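Side-chain contacts in antifreeze protein (Uncultured bacterium, PDB 6EIO), which probably binds ice crystals, apparently through two of its faces, as a bacterial ice-binding protein built on a beta-solenoid: residues I28-A33 / E209-A214; D96-V101 / Y175-S180. All blocks are in the same frame, centred on the assembly; numbering follows the deposited sequence.

Interaction 1 of 2, residues I28-A33 / E209-A214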
loop_
_atom_site.group_PDB
_atom_site.type_symbol
_atom_site.label_atom_id
_atom_site.label_comp_id
_atom_site.label_asym_id
_atom_site.label_seq_id
_atom_site.Cartn_x
_atom_site.Cartn_y
_atom_site.Cartn_z
ATOM N N ILE A 28 -10.141 6.751 -2.344
ATOM C CA ILE A 28 -9.350 6.970 -3.552
ATOM C C ILE A 28 -9.732 5.887 -4.556
ATOM O O ILE A 28 -9.449 4.702 -4.345
ATOM C CB ILE A 28 -7.850 6.950 -3.259
ATOM C CG1 ILE A 28 -7.519 8.124 -2.348
ATOM C CG2 ILE A 28 -7.034 7.016 -4.562
ATOM C CD1 ILE A 28 -6.136 8.078 -1.793
ATOM N N THR A 29 -10.373 6.277 -5.651
ATOM C CA THR A 29 -10.752 5.336 -6.698
ATOM C C THR A 29 -9.500 4.701 -7.290
ATOM O O THR A 29 -8.619 5.428 -7.764
ATOM C CB THR A 29 -11.488 6.134 -7.784
ATOM O OG1 THR A 29 -12.724 6.619 -7.263
ATOM C CG2 THR A 29 -11.784 5.272 -8.990
ATOM N N LEU A 30 -9.441 3.371 -7.304
ATOM C CA LEU A 30 -8.347 2.625 -7.908
ATOM C C LEU A 30 -8.703 2.089 -9.284
ATOM O O LEU A 30 -7.838 1.523 -9.964
ATOM C CB LEU A 30 -7.931 1.457 -7.005
ATOM C CG LEU A 30 -7.506 1.858 -5.596
ATOM C CD1 LEU A 30 -7.201 0.600 -4.790
ATOM C CD2 LEU A 30 -6.321 2.818 -5.573
ATOM N N GLY A 31 -9.947 2.255 -9.706
ATOM C CA GLY A 31 -10.313 1.813 -11.030
ATOM C C GLY A 31 -10.010 0.339 -11.243
ATOM O O GLY A 31 -10.314 -0.530 -10.408
ATOM N N SER A 32 -9.410 0.056 -12.397
ATOM C CA SER A 32 -9.135 -1.316 -12.786
ATOM C C SER A 32 -8.011 -1.960 -11.969
ATOM O O SER A 32 -7.722 -3.141 -12.180
ATOM C CB SER A 32 -8.850 -1.351 -14.293
ATOM O OG SER A 32 -7.747 -0.537 -14.609
ATOM N N ALA A 33 -7.403 -1.237 -11.026
ATOM C CA ALA A 33 -6.458 -1.849 -10.112
ATOM C C ALA A 33 -7.128 -2.544 -8.942
ATOM O O ALA A 33 -6.422 -3.217 -8.191
ATOM C CB ALA A 33 -5.443 -0.826 -9.599
ATOM N N GLU A 209 -1.881 -7.194 3.669
ATOM C CA GLU A 209 -3.323 -7.205 3.450
ATOM C C GLU A 209 -3.613 -5.837 2.827
ATOM O O GLU A 209 -3.593 -4.817 3.526
ATOM C CB GLU A 209 -4.121 -7.378 4.739
ATOM C CG GLU A 209 -5.638 -7.104 4.454
ATOM C CD GLU A 209 -6.550 -6.992 5.668
ATOM O OE1 GLU A 209 -6.097 -7.266 6.799
ATOM O OE2 GLU A 209 -7.736 -6.639 5.441
ATOM N N GLY A 210 -3.791 -5.807 1.506
ATOM C CA GLY A 210 -3.731 -4.536 0.799
ATOM C C GLY A 210 -3.292 -4.765 -0.636
ATOM O O GLY A 210 -3.641 -5.789 -1.232
ATOM N N ARG A 211 -2.543 -3.800 -1.169
ATOM C CA ARG A 211 -2.055 -3.870 -2.542
ATOM C C ARG A 211 -0.702 -3.199 -2.600
ATOM O O ARG A 211 -0.477 -2.176 -1.941
ATOM C CB ARG A 211 -2.967 -3.133 -3.530
ATOM C CG ARG A 211 -4.393 -3.611 -3.503
ATOM C CD ARG A 211 -5.226 -2.834 -4.507
ATOM N NE ARG A 211 -6.623 -3.236 -4.438
ATOM C CZ ARG A 211 -7.457 -2.837 -3.491
ATOM N NH1 ARG A 211 -7.041 -1.998 -2.534
ATOM N NH2 ARG A 211 -8.719 -3.255 -3.502
ATOM N N ALA A 212 0.169 -3.739 -3.451
ATOM C CA ALA A 212 1.475 -3.144 -3.739
ATOM C C ALA A 212 1.458 -2.728 -5.201
ATOM O O ALA A 212 1.548 -3.580 -6.082
ATOM C CB ALA A 212 2.590 -4.136 -3.461
ATOM N N LEU A 213 1.324 -1.418 -5.439
ATOM C CA LEU A 213 1.100 -0.870 -6.779
ATOM C C LEU A 213 2.274 0.059 -7.108
ATOM O O LEU A 213 2.324 1.197 -6.629
ATOM C CB LEU A 213 -0.238 -0.124 -6.827
ATOM C CG LEU A 213 -1.443 -0.914 -6.315
ATOM C CD1 LEU A 213 -2.701 -0.068 -6.365
ATOM C CD2 LEU A 213 -1.657 -2.234 -7.070
ATOM N N ALA A 214 3.217 -0.441 -7.901
ATOM C CA ALA A 214 4.383 0.321 -8.308
ATOM C C ALA A 214 4.166 0.817 -9.734
ATOM O O ALA A 214 3.882 0.036 -10.643
ATOM C CB ALA A 214 5.638 -0.543 -8.232
#

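Interaction 2 of 2, residues D96-V101 / Y175-S180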
loop_
_atom_site.group_PDB
_atom_site.type_symbol
_atom_site.label_atom_id
_atom_site.label_comp_id
_atom_site.label_asym_id
_atom_site.label_seq_id
_atom_site.Cartn_x
_atom_site.Cartn_y
_atom_site.Cartn_z
ATOM N N ASP A 96 -4.398 11.691 -7.516
ATOM C CA ASP A 96 -5.487 12.059 -6.614
ATOM C C ASP A 96 -4.974 12.119 -5.182
ATOM O O ASP A 96 -5.104 13.132 -4.484
ATOM C CB ASP A 96 -6.603 11.004 -6.800
ATOM C CG ASP A 96 -7.783 11.136 -5.852
ATOM O OD1 ASP A 96 -7.942 12.182 -5.212
ATOM O OD2 ASP A 96 -8.537 10.145 -5.737
ATOM N N ALA A 97 -4.341 11.040 -4.744
ATOM C CA ALA A 97 -3.812 10.976 -3.387
ATOM C C ALA A 97 -2.851 12.119 -3.114
ATOM O O ALA A 97 -2.928 12.759 -2.064
ATOM C CB ALA A 97 -3.118 9.630 -3.175
ATOM N N ALA A 98 -1.927 12.378 -4.046
ATOM C CA ALA A 98 -0.883 13.373 -3.822
ATOM C C ALA A 98 -1.431 14.795 -3.809
ATOM O O ALA A 98 -0.815 15.684 -3.209
ATOM C CB ALA A 98 0.188 13.245 -4.904
ATOM N N ALA A 99 -2.547 15.045 -4.487
ATOM C CA ALA A 99 -3.081 16.391 -4.613
ATOM C C ALA A 99 -3.998 16.777 -3.473
ATOM O O ALA A 99 -4.333 17.959 -3.344
ATOM C CB ALA A 99 -3.857 16.527 -5.923
ATOM N N ARG A 100 -4.426 15.838 -2.645
ATOM C CA ARG A 100 -5.392 16.184 -1.618
ATOM C C ARG A 100 -4.808 17.178 -0.629
ATOM O O ARG A 100 -3.643 17.080 -0.245
ATOM C CB ARG A 100 -5.871 14.942 -0.907
ATOM C CG ARG A 100 -6.661 14.134 -1.871
ATOM C CD ARG A 100 -7.212 12.929 -1.261
ATOM N NE ARG A 100 -8.038 12.219 -2.231
ATOM C CZ ARG A 100 -9.063 11.455 -1.888
ATOM N NH1 ARG A 100 -9.382 11.311 -0.608
ATOM N NH2 ARG A 100 -9.744 10.787 -2.815
ATOM N N VAL A 101 -5.638 18.135 -0.221
ATOM C CA VAL A 101 -5.284 19.111 0.799
ATOM C C VAL A 101 -6.490 19.334 1.697
ATOM O O VAL A 101 -7.633 19.203 1.264
ATOM C CB VAL A 101 -4.829 20.465 0.200
ATOM C CG1 VAL A 101 -3.498 20.331 -0.518
ATOM C CG2 VAL A 101 -5.891 21.033 -0.739
ATOM N N TYR A 175 -4.496 4.276 2.554
ATOM C CA TYR A 175 -3.736 4.506 1.336
ATOM C C TYR A 175 -2.423 5.188 1.677
ATOM O O TYR A 175 -2.407 6.183 2.420
ATOM C CB TYR A 175 -4.514 5.402 0.397
ATOM C CG TYR A 175 -5.905 4.924 0.074
ATOM C CD1 TYR A 175 -6.973 5.291 0.878
ATOM C CD2 TYR A 175 -6.157 4.133 -1.036
ATOM C CE1 TYR A 175 -8.256 4.914 0.575
ATOM C CE2 TYR A 175 -7.440 3.739 -1.349
ATOM C CZ TYR A 175 -8.496 4.162 -0.543
ATOM O OH TYR A 175 -9.806 3.872 -0.837
ATOM N N TRP A 176 -1.342 4.689 1.087
ATOM C CA TRP A 176 0.005 5.217 1.256
ATOM C C TRP A 176 0.493 5.649 -0.126
ATOM O O TRP A 176 0.736 4.797 -0.987
ATOM C CB TRP A 176 0.962 4.153 1.804
ATOM C CG TRP A 176 0.504 3.384 2.998
ATOM C CD1 TRP A 176 -0.331 2.295 3.000
ATOM C CD2 TRP A 176 0.913 3.563 4.372
ATOM N NE1 TRP A 176 -0.498 1.818 4.274
ATOM C CE2 TRP A 176 0.263 2.565 5.130
ATOM C CE3 TRP A 176 1.784 4.443 5.027
ATOM C CZ2 TRP A 176 0.467 2.422 6.499
ATOM C CZ3 TRP A 176 1.974 4.302 6.398
ATOM C CH2 TRP A 176 1.316 3.308 7.115
ATOM N N GLN A 177 0.637 6.957 -0.340
ATOM C CA GLN A 177 1.155 7.492 -1.588
ATOM C C GLN A 177 2.643 7.768 -1.378
ATOM O O GLN A 177 3.014 8.576 -0.520
ATOM C CB GLN A 177 0.378 8.767 -1.953
ATOM C CG GLN A 177 0.925 9.475 -3.184
ATOM C CD GLN A 177 2.012 10.475 -2.868
ATOM O OE1 GLN A 177 1.908 11.256 -1.911
ATOM N NE2 GLN A 177 3.075 10.448 -3.665
ATOM N N VAL A 178 3.483 7.075 -2.144
ATOM C CA VAL A 178 4.920 7.058 -1.925
ATOM C C VAL A 178 5.597 7.674 -3.149
ATOM O O VAL A 178 5.516 7.130 -4.258
ATOM C CB VAL A 178 5.405 5.624 -1.670
ATOM C CG1 VAL A 178 6.929 5.584 -1.531
ATOM C CG2 VAL A 178 4.722 5.027 -0.452
ATOM N N SER A 179 6.286 8.808 -2.949
ATOM C CA SER A 179 6.824 9.542 -4.085
ATOM C C SER A 179 8.100 8.932 -4.643
ATOM O O SER A 179 8.497 9.281 -5.759
ATOM C CB SER A 179 7.061 11.003 -3.713
ATOM O OG SER A 179 5.863 11.654 -3.329
ATOM N N SER A 180 8.748 8.042 -3.895
ATOM C CA SER A 180 9.877 7.300 -4.448
ATOM C C SER A 180 9.584 5.813 -4.309
ATOM O O SER A 180 8.736 5.308 -5.051
ATOM C CB SER A 180 11.224 7.791 -3.937
ATOM O OG SER A 180 11.263 7.588 -2.560
#

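Interaction 1 of 2, residues I28-A33 / E209-A214
L30 and R211 reach toward each other from opposite directions, and the methyl CD1 of L30 settles over one face of the R211 guanidinium. The nearest pair is L30 CD1 to R211 NH1 at 3.4 Å, with R211 CZ at 3.7 Å from the same methyl, which therefore sits off-centre, nearer the rim than the middle of the group. The packing is that of a methyl on a flat cation. R211 gets there with a chain extended from CG to NE, starting from a CG set beside the backbone N (chi1 -56°), and it carries the charge away from the strand to the inner side of the 28-33 loop.

One purely apolar pair adds to this. A33 CB lies 4.3 Å from L213 CD1, the A33 methyl and the L213 side chain meeting between loop and strand, while L30 also packs on T193 and I195 of the neighbouring strand 193-196.

As for polar groups, the carbonyl A33 O stands obliquely beside the guanidinium, 3.8 Å from R211 NE, too far to count as a bond. The buried charge finds its partners elsewhere: NH1 donates a hydrogen bond to T193 OG1 and NH2 one to N34 O, the residue just after A33. These bonds should limit rotation of the guanidinium and so keep its face turned to L30. Within the loop, A33 N donates to L30 O at 3.0 Å, a turn that brings the L30 and A33 side chains to bear on the same strand.

R211 and L213 alternate with A212, whose methyl packs on I200 and F202 on the other side of the strand. One side of the strand thus lines the solenoid interior while the other meets the N-terminal loop, which in turn packs on helix 81-99 through A33 and I90, an arrangement characteristic of the ice-binding-like beta-solenoid with a helix alongside.

Interaction 2 of 2, residues D96-V101 / Y175-S180
A97 CB rests on the foot of the Q177 side chain, 3.8 Å from Q177 CB, and the methyl of A98 touches its far end, with A98 CB 3.9 Å from Q177 CD. Q177 starts with CG anti to the backbone N (chi1 175°) and then bends at chi2 (-89°), which lays the amide alongside the last turn of the helix.

A hydrogen bond from Q177 NE2 to S179 OG (3.1 Å, 156° at the hydrogen) lies close to the amide plane and helps fix its rotation; S179 OG is in turn bonded to I151 O. With an alanine at Q177 the A98 methyl would probably lose the amide it packs on, and S179 OG its N-H donor from this side chain.

On the helix side, R100 grips D96 side-on: NE meets OD1 at 3.0 Å from above the carboxylate plane, and NH2 meets OD2 at 3.2 Å. This salt bridge spans the C-terminal turn, while R100 NH1 also bonds T26 O.

Helix 81-99 thus ends against the outer side of strand 174-178, next to strand 147-151, whose Q150 NE2 bonds A97 O and R100 O; W176 points the other way, into the solenoid.

In the fold
Interactions 1 and 2, with centres about 13 Å apart, pack the N-terminal loop and helix 81-99 against the same solenoid face, on strands 207-214 and 174-178; strand 193-196 lies between these two. I28 joins them directly. Its CD1 is 3.7 Å from A97 CB, its CG1 is 3.5 Å from R100 NH2, and its N probably makes a weak hydrogen bond to Y175 OH at 3.3 Å. The helix also reaches interaction 1, where I90 touches A33 and D89 bonds S32. Along the chain both segments of interaction 2 fall between those of interaction 1. Both contacts are structural packing of the loop and helix on the solenoid.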